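Local coordinates for protein CopN (Chlamydia pneumoniae, PDB 4NRH) that probably acts as a gatekeeper of type III secretion, forming a complex with a chaperone that directs the secretion of translocator proteins, at residues H234-D239 and Q288-M293; V227-S232 and N267-A272; D60-S65 and N106-S111; F97-I102 and S127-V132; M145-D148 and D154-I157. All blocks are in the same frame, centred on the assembly; numbering follows the deposited sequence.

Contact 1 of 5, residues H234-D239 and Q288-M293; sequences HKIIND and QQLGAM
In the third helical domain of this type III secretion regulator family, I236 and I237, at the C-terminal end of helix 226-237, pack against L290 of helix 284-301. The contact is purely aliphatic, and the backbones come closest at I237 and L290, whose CA atoms lie 7.5 Å apart. With CG anti to the backbone N (chi1 -178°), L290 pushes its two methyls across to the isoleucines. Its CD1 meets the branch methyl of I236: L290 CD1 to I236 CG2 is 3.5 Å, tighter than an ordinary carbon contact. The second methyl bridges the pair, with L290 CD2 3.9 Å from I237 CG1 and 4.0 Å from I236 CG2. Each isoleucine crosses the leucine at about a right angle, and the touch is made by three methyls and one methylene. P242 also lies on L290, while V247 of helix 244-255 covers I236. Helix 284-301 meets the chaperone chain as well: A292 packs on I44 of that chain, and the Q288 amide bonds to D41 and V39 there. In the last turn of helix 226-237, the carbonyl oxygen of H234 is gripped twice by N238, just past the helix. N238 N sits 2.8 Å from H234 O, and N238 ND2 reaches the same oxygen at 2.6 Å along a nearly straight N-H (165°), the donors coming from opposite faces of the carbonyl plane.

Contact 2 of 5, residues V227-S232 and N267-A272; sequences VKVAES and NLFFSA
Apolar contact comes first: the ring of F269, on helix 259-272, is wedged against V229 and S232 of helix 226-237. The CA atoms of V229 and F269 are the nearest pair, yet they stand 9.0 Å apart, so it is the length of the phenylalanine that spans the gap. Its CG is anti to the carbonyl carbon (chi1 -79°), and the ring's far end slides in beside the other helix. V229 brings CG1 to the ring obliquely, with V229 CG1 and F269 CE1 3.6 Å apart; S232 adds its methylene, S232 CB being 4.1 Å from F269 CZ. Backbone joins in too, since V229 O lies 3.8 Å from F269 CE1.

The polar bonds run along the helices or out to other parts of the chain. The hydroxyl of S232 hydrogen-bonds to the carboxylate of E250, while its CB is what meets the ring. Within helix 259-272, N267 O takes the backbone N of S271 at 2.9 Å and the hydroxyl S271 OG at 2.7 Å.

Around the pair, F269 also packs on V251 of helix 244-255, I294 of helix 284-301 and I236, while S271 and A272 lie on Y201 of helix 179-215. The next aromatic residue, F270, packs on L46 of the chaperone chain. F269, with V229, I236, V251 and I294 from three other helices around it, belongs to the apolar core of the all-helical third domain.

Contact 3 of 5, residues D60-S65 and N106-S111; sequences DPALQS and NILFAS
L108 meets L63 crosswise: the two leucine side chains lie at about a right angle, and a single methyl from each makes the touch, L63 CD2 to L108 CD1 at 3.8 Å. The side chain of L108 sets out toward the opposing helix, chi1 of -163° turning CG to the far side from its backbone N. L63 leaves its backbone alongside the other helix rather than at it, and with CG beside its backbone N (chi1 -83°) brings its CD2 methyl round to L108. A62 faces L108 directly and offers its only side-chain carbon to the same methyl, A62 CB lying 4.3 Å from L108 CD1. That one methyl therefore serves both residues, and all three are buried. The backbones are closest at A62 and L108, with 7.5 Å between their CA atoms.

Helix 61-74 begins right here. D60 is its N-cap, and D60 OD1 accepts from A62 N at 2.9 Å, on the anti side and 25° out of the carboxylate plane. N26, which belongs to the sodium site, touches both L63 and L108, and the side chain of L63 is about 8 Å from the ion.

The contact joins the starts of helices 61-74 and 108-115 within the HrpJ-like domain. Helix 99-105 lies alongside, A104 against A62, while helix 122-133 brings R126 onto L108 and helix 152-172 sets F161 against I107.

Contact 4 of 5, residues F97-I102 and S127-V132; sequences FGRTAI and SLYLEV
Segments 97-102 and 127-132 run closest at T100 and L130, where the CA atoms are 7.5 Å apart, just past G98, which leaves the end of helix 80-97 with a positive phi of 57°. The methyl L130 CD2 rests on backbone, 3.8 Å from T100 CA and 3.9 Å from R99 O. In return R99 stretches over to helix 122-133: chi1 of -161° swings the chain off opposite the backbone N, and it stays extended as far as NE. This lays one face of the guanidinium over L130 CG and brings R99 NH1 3.3 Å from L130 O, though the hydrogen bond is bent and weak. A water in the guanidinium plane lies very close to R99 NH1, probably accepting from it, and donates to L130 O.

The other nitrogen, R99 NH2, has its main polar partner in T133, through the threonine hydroxyl. It also stands 3.8 Å from Y129 CE2, approaching the ring obliquely with the two planes 46° apart. A second water lies 2.8 Å from Y129 OH, at the edge of that ring, and links weakly back to R99 NH2.

F161, L162 and M166 of helix 152-172 pack on Y129. The whole is a helix-to-helix junction of the HrpJ-like domain, in which an extended arginine, bonded to T133 and only weakly to L130 O, links helix 99-105 to helix 122-133 with two waters, beside the L130 methyl resting on the backbone of R99 and T100.

Contact 5 of 5, residues M145-D148 and D154-I157; sequences MLQD and DMAI
M155 lies snugly along L146, the two side chains sliding past each other in opposite directions. Their CA atoms are only 6.9 Å apart. A chi1 of -69° places M155 CG beside the backbone N, and beyond it the chain is extended (chi2 -175°, chi3 -163°), each atom finding something on the other helix: M155 CG is 4.0 Å from L146 CD2, M155 SD is 4.0 Å from L146 CB, and the terminal methyl M155 CE ends against backbone, 3.6 Å from both L146 O and Q147 CA. Both residues are buried. L192 and L196 of helix 179-215 close over L146 and M155 respectively.

Helices 139-149 and 152-172, joined by a two-residue connection, form an alpha-helical hairpin with splayed arms, and L146 and M155 pack inside it near the turn.

Q147 marks the looser margin. Its CB points away from helix 152-172, and it gives the methionine little more than its CG, 4.1 Å from M155 CE. Q147, partly exposed as a whole, extends on to an amide whose NE2 has a weak hydrogen bond to the hydroxyl of Y152. On the second helix A156 also turns away from the pair, packing on K22 of the chaperone chain.

In the fold
Contacts 1 and 2 share helix 226-237 and pack against each other, with centres 11 Å apart; I236 CD1 of contact 1 touches F269 CE2 of contact 2 at 3.6 Å. Contacts 3 and 4, centres 9 Å apart, make a second cluster on the opposite side of the chain's centre, where I107 CD1 meets Y129 CD2 at 3.5 Å. The sodium ion belongs to this end, near contact 3. Between the clusters sits contact 5: M145 SD lies 3.7 Å from V132 CG2 of contact 4, while the nearest atoms of contacts 5 and 2 are about 5 Å apart. The chaperone chain touches contacts 1, 2 and 5, but not contacts 3 and 4.

Contact 1 of 5, residues H234-D239 and Q288-M293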
# COMPACT_ATOMS: atom_id res chain seq x y z
N HIS A 234 6.42 -9.74 -11.83
CA HIS A 234 5.11 -9.11 -11.82
C HIS A 234 4.17 -9.76 -12.83
O HIS A 234 2.96 -9.84 -12.60
CB HIS A 234 5.24 -7.62 -12.10
CG HIS A 234 5.93 -6.86 -11.00
ND1 HIS A 234 6.75 -5.78 -11.25
CD2 HIS A 234 5.92 -7.04 -9.66
CE1 HIS A 234 7.21 -5.32 -10.10
NE2 HIS A 234 6.73 -6.06 -9.12
N LYS A 235 4.72 -10.21 -13.95
CA LYS A 235 3.95 -10.92 -14.96
C LYS A 235 3.40 -12.22 -14.38
O LYS A 235 2.26 -12.59 -14.63
CB LYS A 235 4.81 -11.22 -16.19
CG LYS A 235 4.05 -11.82 -17.36
CD LYS A 235 4.92 -11.89 -18.60
CE LYS A 235 4.21 -12.61 -19.74
NZ LYS A 235 5.07 -12.74 -20.94
N ILE A 236 4.24 -12.90 -13.60
CA ILE A 236 3.86 -14.15 -12.96
C ILE A 236 2.85 -13.91 -11.84
O ILE A 236 1.87 -14.65 -11.70
CB ILE A 236 5.10 -14.88 -12.41
CG1 ILE A 236 5.99 -15.34 -13.57
CG2 ILE A 236 4.69 -16.08 -11.58
CD1 ILE A 236 7.22 -16.10 -13.13
N ILE A 237 3.08 -12.87 -11.04
CA ILE A 237 2.16 -12.51 -9.96
C ILE A 237 0.79 -12.13 -10.51
O ILE A 237 -0.25 -12.50 -9.96
CB ILE A 237 2.71 -11.35 -9.11
CG1 ILE A 237 3.85 -11.83 -8.21
CG2 ILE A 237 1.62 -10.73 -8.25
CD1 ILE A 237 4.35 -10.77 -7.26
N ASN A 238 0.79 -11.40 -11.63
CA ASN A 238 -0.45 -10.93 -12.24
C ASN A 238 -1.15 -12.01 -13.05
O ASN A 238 -2.18 -11.76 -13.68
CB ASN A 238 -0.18 -9.71 -13.12
CG ASN A 238 -0.05 -8.42 -12.31
OD1 ASN A 238 -1.02 -7.68 -12.15
ND2 ASN A 238 1.15 -8.16 -11.81
N ASP A 239 -0.60 -13.22 -13.03
CA ASP A 239 -1.26 -14.37 -13.63
C ASP A 239 -2.16 -15.01 -12.58
O ASP A 239 -1.69 -15.59 -11.60
CB ASP A 239 -0.22 -15.38 -14.15
CG ASP A 239 -0.85 -16.51 -14.96
OD1 ASP A 239 -2.08 -16.67 -14.92
OD2 ASP A 239 -0.09 -17.23 -15.64
N GLN A 288 -0.29 -17.94 -2.02
CA GLN A 288 -0.03 -19.30 -1.58
C GLN A 288 0.11 -20.26 -2.76
O GLN A 288 1.03 -21.07 -2.80
CB GLN A 288 -1.16 -19.78 -0.66
CG GLN A 288 -1.08 -21.25 -0.29
CD GLN A 288 -2.08 -21.63 0.79
OE1 GLN A 288 -1.74 -21.73 1.96
NE2 GLN A 288 -3.33 -21.85 0.38
N GLN A 289 -0.80 -20.14 -3.72
CA GLN A 289 -0.78 -20.99 -4.91
C GLN A 289 0.46 -20.75 -5.76
O GLN A 289 1.01 -21.68 -6.35
CB GLN A 289 -2.04 -20.77 -5.75
CG GLN A 289 -2.18 -21.74 -6.92
CD GLN A 289 -3.54 -21.67 -7.57
OE1 GLN A 289 -4.27 -20.69 -7.42
NE2 GLN A 289 -3.89 -22.72 -8.31
N LEU A 290 0.92 -19.50 -5.81
CA LEU A 290 2.11 -19.16 -6.59
C LEU A 290 3.35 -19.77 -5.94
O LEU A 290 4.24 -20.25 -6.64
CB LEU A 290 2.26 -17.64 -6.72
CG LEU A 290 3.47 -17.21 -7.55
CD1 LEU A 290 3.44 -17.92 -8.89
CD2 LEU A 290 3.48 -15.70 -7.75
N GLY A 291 3.39 -19.73 -4.61
CA GLY A 291 4.46 -20.37 -3.86
C GLY A 291 4.54 -21.85 -4.19
O GLY A 291 5.62 -22.40 -4.40
N ALA A 292 3.37 -22.49 -4.22
CA ALA A 292 3.27 -23.90 -4.56
C ALA A 292 3.80 -24.19 -5.96
O ALA A 292 4.55 -25.15 -6.17
CB ALA A 292 1.83 -24.37 -4.44
N MET A 293 3.42 -23.36 -6.92
CA MET A 293 3.79 -23.57 -8.32
C MET A 293 5.28 -23.37 -8.55
O MET A 293 5.89 -24.07 -9.36
CB MET A 293 2.98 -22.65 -9.23
CG MET A 293 1.49 -22.94 -9.25
SD MET A 293 1.11 -24.68 -9.55
CE MET A 293 0.50 -25.19 -7.94

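Contact 2 of 5, residues V227-S232 and N267-A272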
# COMPACT_ATOMS: atom_id res chain seq x y z
N VAL A 227 15.68 -5.32 -13.96
CA VAL A 227 14.43 -4.76 -14.45
C VAL A 227 13.63 -5.83 -15.19
O VAL A 227 12.42 -5.97 -15.00
CB VAL A 227 14.66 -3.55 -15.37
CG1 VAL A 227 13.34 -3.05 -15.94
CG2 VAL A 227 15.36 -2.43 -14.60
N LYS A 228 14.32 -6.59 -16.03
CA LYS A 228 13.71 -7.70 -16.76
C LYS A 228 13.16 -8.74 -15.81
O LYS A 228 12.05 -9.25 -15.99
CB LYS A 228 14.73 -8.33 -17.72
CG LYS A 228 14.87 -7.62 -19.05
CD LYS A 228 13.57 -7.69 -19.85
CE LYS A 228 13.77 -7.16 -21.26
NZ LYS A 228 12.52 -7.26 -22.07
N VAL A 229 13.95 -9.07 -14.79
CA VAL A 229 13.55 -10.06 -13.78
C VAL A 229 12.33 -9.58 -13.00
O VAL A 229 11.41 -10.35 -12.72
CB VAL A 229 14.71 -10.37 -12.81
CG1 VAL A 229 14.26 -11.36 -11.75
CG2 VAL A 229 15.91 -10.90 -13.56
N ALA A 230 12.33 -8.29 -12.64
CA ALA A 230 11.23 -7.70 -11.90
C ALA A 230 9.93 -7.72 -12.71
O ALA A 230 8.86 -7.96 -12.16
CB ALA A 230 11.57 -6.27 -11.49
N GLU A 231 10.05 -7.46 -14.01
CA GLU A 231 8.88 -7.47 -14.89
C GLU A 231 8.32 -8.88 -15.05
O GLU A 231 7.11 -9.07 -15.16
CB GLU A 231 9.23 -6.87 -16.25
CG GLU A 231 9.42 -5.36 -16.23
CD GLU A 231 10.06 -4.83 -17.50
OE1 GLU A 231 10.58 -5.64 -18.29
OE2 GLU A 231 10.03 -3.59 -17.70
N SER A 232 9.21 -9.87 -15.07
CA SER A 232 8.79 -11.27 -15.15
C SER A 232 8.07 -11.67 -13.87
O SER A 232 7.04 -12.35 -13.91
CB SER A 232 9.99 -12.19 -15.40
OG SER A 232 10.46 -12.07 -16.73
N ASN A 267 14.36 -19.86 -7.21
CA ASN A 267 14.61 -19.66 -5.79
C ASN A 267 14.51 -18.18 -5.43
O ASN A 267 14.06 -17.82 -4.34
CB ASN A 267 15.98 -20.20 -5.40
CG ASN A 267 16.00 -21.72 -5.31
OD1 ASN A 267 15.00 -22.34 -4.98
ND2 ASN A 267 17.15 -22.31 -5.61
N LEU A 268 14.95 -17.33 -6.35
CA LEU A 268 14.88 -15.89 -6.16
C LEU A 268 13.43 -15.42 -6.13
O LEU A 268 13.05 -14.60 -5.30
CB LEU A 268 15.65 -15.17 -7.27
CG LEU A 268 15.86 -13.67 -7.06
CD1 LEU A 268 16.52 -13.44 -5.72
CD2 LEU A 268 16.69 -13.09 -8.19
N PHE A 269 12.62 -15.94 -7.05
CA PHE A 269 11.19 -15.64 -7.10
C PHE A 269 10.48 -16.09 -5.82
O PHE A 269 9.65 -15.37 -5.28
CB PHE A 269 10.54 -16.29 -8.32
CG PHE A 269 10.76 -15.54 -9.60
CD1 PHE A 269 11.39 -14.31 -9.60
CD2 PHE A 269 10.33 -16.07 -10.81
CE1 PHE A 269 11.59 -13.62 -10.78
CE2 PHE A 269 10.53 -15.38 -11.99
CZ PHE A 269 11.16 -14.15 -11.98
N PHE A 270 10.82 -17.29 -5.36
CA PHE A 270 10.20 -17.85 -4.16
C PHE A 270 10.56 -17.03 -2.93
O PHE A 270 9.72 -16.76 -2.08
CB PHE A 270 10.62 -19.31 -3.96
CG PHE A 270 9.84 -20.02 -2.90
CD1 PHE A 270 10.26 -20.00 -1.57
CD2 PHE A 270 8.67 -20.71 -3.21
CE1 PHE A 270 9.53 -20.65 -0.59
CE2 PHE A 270 7.95 -21.36 -2.23
CZ PHE A 270 8.38 -21.33 -0.92
N SER A 271 11.83 -16.63 -2.84
CA SER A 271 12.30 -15.80 -1.75
C SER A 271 11.63 -14.43 -1.76
O SER A 271 11.43 -13.82 -0.72
CB SER A 271 13.83 -15.64 -1.81
OG SER A 271 14.46 -16.91 -1.88
N ALA A 272 11.29 -13.96 -2.96
CA ALA A 272 10.66 -12.66 -3.13
C ALA A 272 9.26 -12.61 -2.50
O ALA A 272 8.77 -11.54 -2.15
CB ALA A 272 10.58 -12.29 -4.60

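Contact 3 of 5, residues D60-S65 and N106-S111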
# COMPACT_ATOMS: atom_id res chain seq x y z
N ASP A 60 9.92 31.41 -10.56
CA ASP A 60 8.95 30.36 -10.26
C ASP A 60 7.62 30.94 -9.80
O ASP A 60 7.58 31.72 -8.85
CB ASP A 60 9.51 29.41 -9.20
CG ASP A 60 8.68 28.15 -9.05
OD1 ASP A 60 7.60 28.21 -8.42
OD2 ASP A 60 9.10 27.09 -9.56
N PRO A 61 6.53 30.56 -10.49
CA PRO A 61 5.16 31.03 -10.21
C PRO A 61 4.74 30.88 -8.75
O PRO A 61 4.01 31.73 -8.23
CB PRO A 61 4.30 30.15 -11.11
CG PRO A 61 5.20 29.81 -12.25
CD PRO A 61 6.57 29.67 -11.66
N ALA A 62 5.18 29.80 -8.10
CA ALA A 62 4.85 29.57 -6.70
C ALA A 62 5.49 30.63 -5.81
O ALA A 62 4.86 31.13 -4.87
CB ALA A 62 5.28 28.18 -6.27
N LEU A 63 6.74 30.96 -6.10
CA LEU A 63 7.45 32.00 -5.36
C LEU A 63 6.92 33.38 -5.73
O LEU A 63 6.92 34.29 -4.90
CB LEU A 63 8.96 31.91 -5.62
CG LEU A 63 9.76 30.90 -4.79
CD1 LEU A 63 9.57 31.16 -3.30
CD2 LEU A 63 9.40 29.46 -5.14
N GLN A 64 6.50 33.54 -6.98
CA GLN A 64 5.84 34.77 -7.41
C GLN A 64 4.59 35.01 -6.57
O GLN A 64 4.32 36.12 -6.12
CB GLN A 64 5.47 34.72 -8.89
CG GLN A 64 6.65 34.64 -9.85
CD GLN A 64 6.22 34.44 -11.29
OE1 GLN A 64 5.03 34.38 -11.59
NE2 GLN A 64 7.19 34.35 -12.19
N SER A 65 3.82 33.94 -6.38
CA SER A 65 2.60 33.99 -5.59
C SER A 65 2.91 34.27 -4.13
O SER A 65 2.16 34.97 -3.44
CB SER A 65 1.82 32.67 -5.72
OG SER A 65 0.60 32.73 -5.02
N ASN A 106 1.26 25.59 -2.12
CA ASN A 106 0.77 24.81 -0.99
C ASN A 106 1.61 23.58 -0.67
O ASN A 106 1.42 22.94 0.37
CB ASN A 106 -0.68 24.39 -1.23
CG ASN A 106 -1.64 25.57 -1.21
OD1 ASN A 106 -1.29 26.66 -0.75
ND2 ASN A 106 -2.85 25.36 -1.70
N ILE A 107 2.54 23.23 -1.56
CA ILE A 107 3.45 22.12 -1.32
C ILE A 107 4.89 22.60 -1.37
O ILE A 107 5.82 21.80 -1.54
CB ILE A 107 3.25 20.98 -2.34
CG1 ILE A 107 3.52 21.48 -3.76
CG2 ILE A 107 1.85 20.40 -2.22
CD1 ILE A 107 3.68 20.38 -4.78
N LEU A 108 5.07 23.91 -1.22
CA LEU A 108 6.37 24.55 -1.30
C LEU A 108 7.39 23.97 -0.32
O LEU A 108 8.47 23.52 -0.72
CB LEU A 108 6.22 26.06 -1.06
CG LEU A 108 7.36 26.98 -1.48
CD1 LEU A 108 7.65 26.84 -2.96
CD2 LEU A 108 7.01 28.42 -1.14
N PHE A 109 7.04 23.97 0.96
CA PHE A 109 7.96 23.54 2.01
C PHE A 109 8.20 22.04 1.98
O PHE A 109 9.30 21.57 2.29
CB PHE A 109 7.44 23.97 3.38
CG PHE A 109 7.29 25.46 3.53
CD1 PHE A 109 8.39 26.29 3.40
CD2 PHE A 109 6.05 26.02 3.79
CE1 PHE A 109 8.26 27.66 3.53
CE2 PHE A 109 5.91 27.39 3.92
CZ PHE A 109 7.02 28.21 3.79
N ALA A 110 7.17 21.28 1.62
CA ALA A 110 7.29 19.84 1.46
C ALA A 110 8.28 19.52 0.35
O ALA A 110 9.14 18.65 0.49
CB ALA A 110 5.94 19.21 1.18
N SER A 111 8.14 20.22 -0.77
CA SER A 111 9.00 20.01 -1.93
C SER A 111 10.46 20.31 -1.62
O SER A 111 11.35 19.64 -2.12
CB SER A 111 8.53 20.87 -3.10
OG SER A 111 8.74 22.25 -2.84

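Contact 4 of 5, residues F97-I102 and S127-V132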
# COMPACT_ATOMS: atom_id res chain seq x y z
N PHE A 97 -2.36 32.03 -13.46
CA PHE A 97 -1.57 30.82 -13.27
C PHE A 97 -2.38 29.68 -12.65
O PHE A 97 -2.10 28.51 -12.90
CB PHE A 97 -0.34 31.12 -12.41
CG PHE A 97 0.72 31.91 -13.12
CD1 PHE A 97 1.66 31.27 -13.92
CD2 PHE A 97 0.77 33.29 -13.01
CE1 PHE A 97 2.63 31.99 -14.58
CE2 PHE A 97 1.74 34.02 -13.66
CZ PHE A 97 2.67 33.37 -14.45
N GLY A 98 -3.38 30.04 -11.85
CA GLY A 98 -4.22 29.06 -11.18
C GLY A 98 -3.45 28.09 -10.30
O GLY A 98 -2.70 28.50 -9.40
N ARG A 99 -3.63 26.80 -10.56
CA ARG A 99 -3.01 25.75 -9.75
C ARG A 99 -1.49 25.77 -9.85
O ARG A 99 -0.79 25.32 -8.94
CB ARG A 99 -3.54 24.38 -10.15
CG ARG A 99 -3.32 23.32 -9.09
CD ARG A 99 -3.68 21.94 -9.59
NE ARG A 99 -3.46 20.94 -8.55
CZ ARG A 99 -2.98 19.72 -8.77
NH1 ARG A 99 -2.66 19.34 -10.00
NH2 ARG A 99 -2.82 18.88 -7.76
N THR A 100 -0.98 26.26 -10.98
CA THR A 100 0.46 26.37 -11.19
C THR A 100 1.09 27.27 -10.13
O THR A 100 2.25 27.10 -9.76
CB THR A 100 0.78 26.91 -12.60
OG1 THR A 100 0.14 26.09 -13.58
CG2 THR A 100 2.28 26.92 -12.86
N ALA A 101 0.31 28.23 -9.63
CA ALA A 101 0.78 29.13 -8.58
C ALA A 101 0.35 28.66 -7.20
O ALA A 101 1.18 28.45 -6.32
CB ALA A 101 0.28 30.54 -8.84
N ILE A 102 -0.96 28.49 -7.00
CA ILE A 102 -1.50 28.18 -5.68
C ILE A 102 -1.23 26.74 -5.25
O ILE A 102 -0.82 26.50 -4.11
CB ILE A 102 -3.02 28.43 -5.64
CG1 ILE A 102 -3.34 29.84 -6.12
CG2 ILE A 102 -3.55 28.22 -4.23
CD1 ILE A 102 -2.71 30.93 -5.28
N SER A 127 6.56 20.42 -10.01
CA SER A 127 6.12 20.19 -11.38
C SER A 127 5.60 18.76 -11.55
O SER A 127 4.56 18.53 -12.17
CB SER A 127 7.25 20.47 -12.37
OG SER A 127 6.84 20.21 -13.70
N LEU A 128 6.34 17.80 -11.00
CA LEU A 128 5.93 16.40 -11.02
C LEU A 128 4.61 16.18 -10.29
O LEU A 128 3.71 15.52 -10.82
CB LEU A 128 7.01 15.51 -10.41
CG LEU A 128 6.60 14.04 -10.28
CD1 LEU A 128 6.58 13.37 -11.65
CD2 LEU A 128 7.52 13.30 -9.33
N TYR A 129 4.49 16.73 -9.08
CA TYR A 129 3.27 16.60 -8.30
C TYR A 129 2.06 17.13 -9.07
O TYR A 129 1.01 16.50 -9.10
CB TYR A 129 3.39 17.33 -6.96
CG TYR A 129 2.15 17.23 -6.11
CD1 TYR A 129 1.91 16.11 -5.33
CD2 TYR A 129 1.20 18.24 -6.10
CE1 TYR A 129 0.77 16.00 -4.56
CE2 TYR A 129 0.05 18.15 -5.33
CZ TYR A 129 -0.16 17.02 -4.57
OH TYR A 129 -1.29 16.92 -3.80
N LEU A 130 2.23 18.31 -9.67
CA LEU A 130 1.17 18.92 -10.47
C LEU A 130 0.77 18.03 -11.64
O LEU A 130 -0.41 17.90 -11.96
CB LEU A 130 1.61 20.30 -10.97
CG LEU A 130 1.03 21.50 -10.20
CD1 LEU A 130 1.18 21.31 -8.70
CD2 LEU A 130 1.70 22.79 -10.65
N GLU A 131 1.77 17.44 -12.29
CA GLU A 131 1.51 16.53 -13.41
C GLU A 131 0.80 15.26 -12.97
O GLU A 131 -0.15 14.81 -13.61
CB GLU A 131 2.82 16.18 -14.13
CG GLU A 131 2.64 15.19 -15.27
CD GLU A 131 3.94 14.85 -15.97
OE1 GLU A 131 5.00 15.38 -15.55
OE2 GLU A 131 3.91 14.06 -16.93
N VAL A 132 1.27 14.67 -11.87
CA VAL A 132 0.71 13.42 -11.36
C VAL A 132 -0.74 13.59 -10.92
O VAL A 132 -1.60 12.77 -11.25
CB VAL A 132 1.54 12.89 -10.17
CG1 VAL A 132 0.78 11.80 -9.42
CG2 VAL A 132 2.89 12.37 -10.65
O HOH W 1 -3.31 18.80 -4.39
O HOH W 2 -2.44 20.43 -12.27

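Contact 5 of 5, residues M145-D148 and D154-I157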
# COMPACT_ATOMS: atom_id res chain seq x y z
N MET A 145 6.19 6.81 -15.76
CA MET A 145 6.50 8.22 -15.59
C MET A 145 7.80 8.41 -14.82
O MET A 145 8.67 9.19 -15.23
CB MET A 145 5.35 8.94 -14.87
CG MET A 145 5.49 10.45 -14.80
SD MET A 145 4.12 11.21 -13.92
CE MET A 145 2.72 10.46 -14.76
N LEU A 146 7.93 7.71 -13.70
CA LEU A 146 9.11 7.81 -12.85
C LEU A 146 10.35 7.16 -13.47
O LEU A 146 11.48 7.56 -13.19
CB LEU A 146 8.84 7.19 -11.48
CG LEU A 146 8.27 8.07 -10.36
CD1 LEU A 146 6.94 8.69 -10.74
CD2 LEU A 146 8.14 7.26 -9.07
N GLN A 147 10.12 6.14 -14.30
CA GLN A 147 11.21 5.32 -14.82
C GLN A 147 12.19 6.09 -15.70
O GLN A 147 13.38 5.78 -15.73
CB GLN A 147 10.64 4.13 -15.60
CG GLN A 147 10.36 2.91 -14.74
CD GLN A 147 9.91 1.71 -15.55
OE1 GLN A 147 9.26 1.86 -16.59
NE2 GLN A 147 10.25 0.51 -15.09
N ASP A 148 11.69 7.08 -16.42
CA ASP A 148 12.53 7.88 -17.31
C ASP A 148 13.25 9.00 -16.56
O ASP A 148 14.32 9.44 -16.98
CB ASP A 148 11.69 8.49 -18.44
CG ASP A 148 10.92 7.44 -19.22
OD1 ASP A 148 11.45 6.32 -19.39
OD2 ASP A 148 9.79 7.74 -19.65
N ASP A 154 15.80 6.39 -5.88
CA ASP A 154 15.22 7.71 -5.66
C ASP A 154 13.69 7.67 -5.70
O ASP A 154 13.03 8.51 -5.09
CB ASP A 154 15.73 8.71 -6.69
CG ASP A 154 17.13 9.22 -6.37
OD1 ASP A 154 17.60 8.96 -5.24
OD2 ASP A 154 17.74 9.87 -7.24
N MET A 155 13.14 6.69 -6.41
CA MET A 155 11.69 6.60 -6.61
C MET A 155 10.92 6.45 -5.30
O MET A 155 9.80 6.93 -5.18
CB MET A 155 11.36 5.44 -7.54
CG MET A 155 11.79 5.63 -8.98
SD MET A 155 11.24 4.29 -10.04
CE MET A 155 12.29 4.53 -11.46
N ALA A 156 11.53 5.77 -4.33
CA ALA A 156 10.90 5.56 -3.03
C ALA A 156 10.64 6.89 -2.32
O ALA A 156 9.54 7.14 -1.83
CB ALA A 156 11.75 4.65 -2.17
N ILE A 157 11.67 7.73 -2.26
CA ILE A 157 11.55 9.05 -1.66
C ILE A 157 10.56 9.92 -2.44
O ILE A 157 9.73 10.62 -1.85
CB ILE A 157 12.91 9.76 -1.58
CG1 ILE A 157 13.83 9.04 -0.60
CG2 ILE A 157 12.75 11.22 -1.18
CD1 ILE A 157 15.25 9.56 -0.58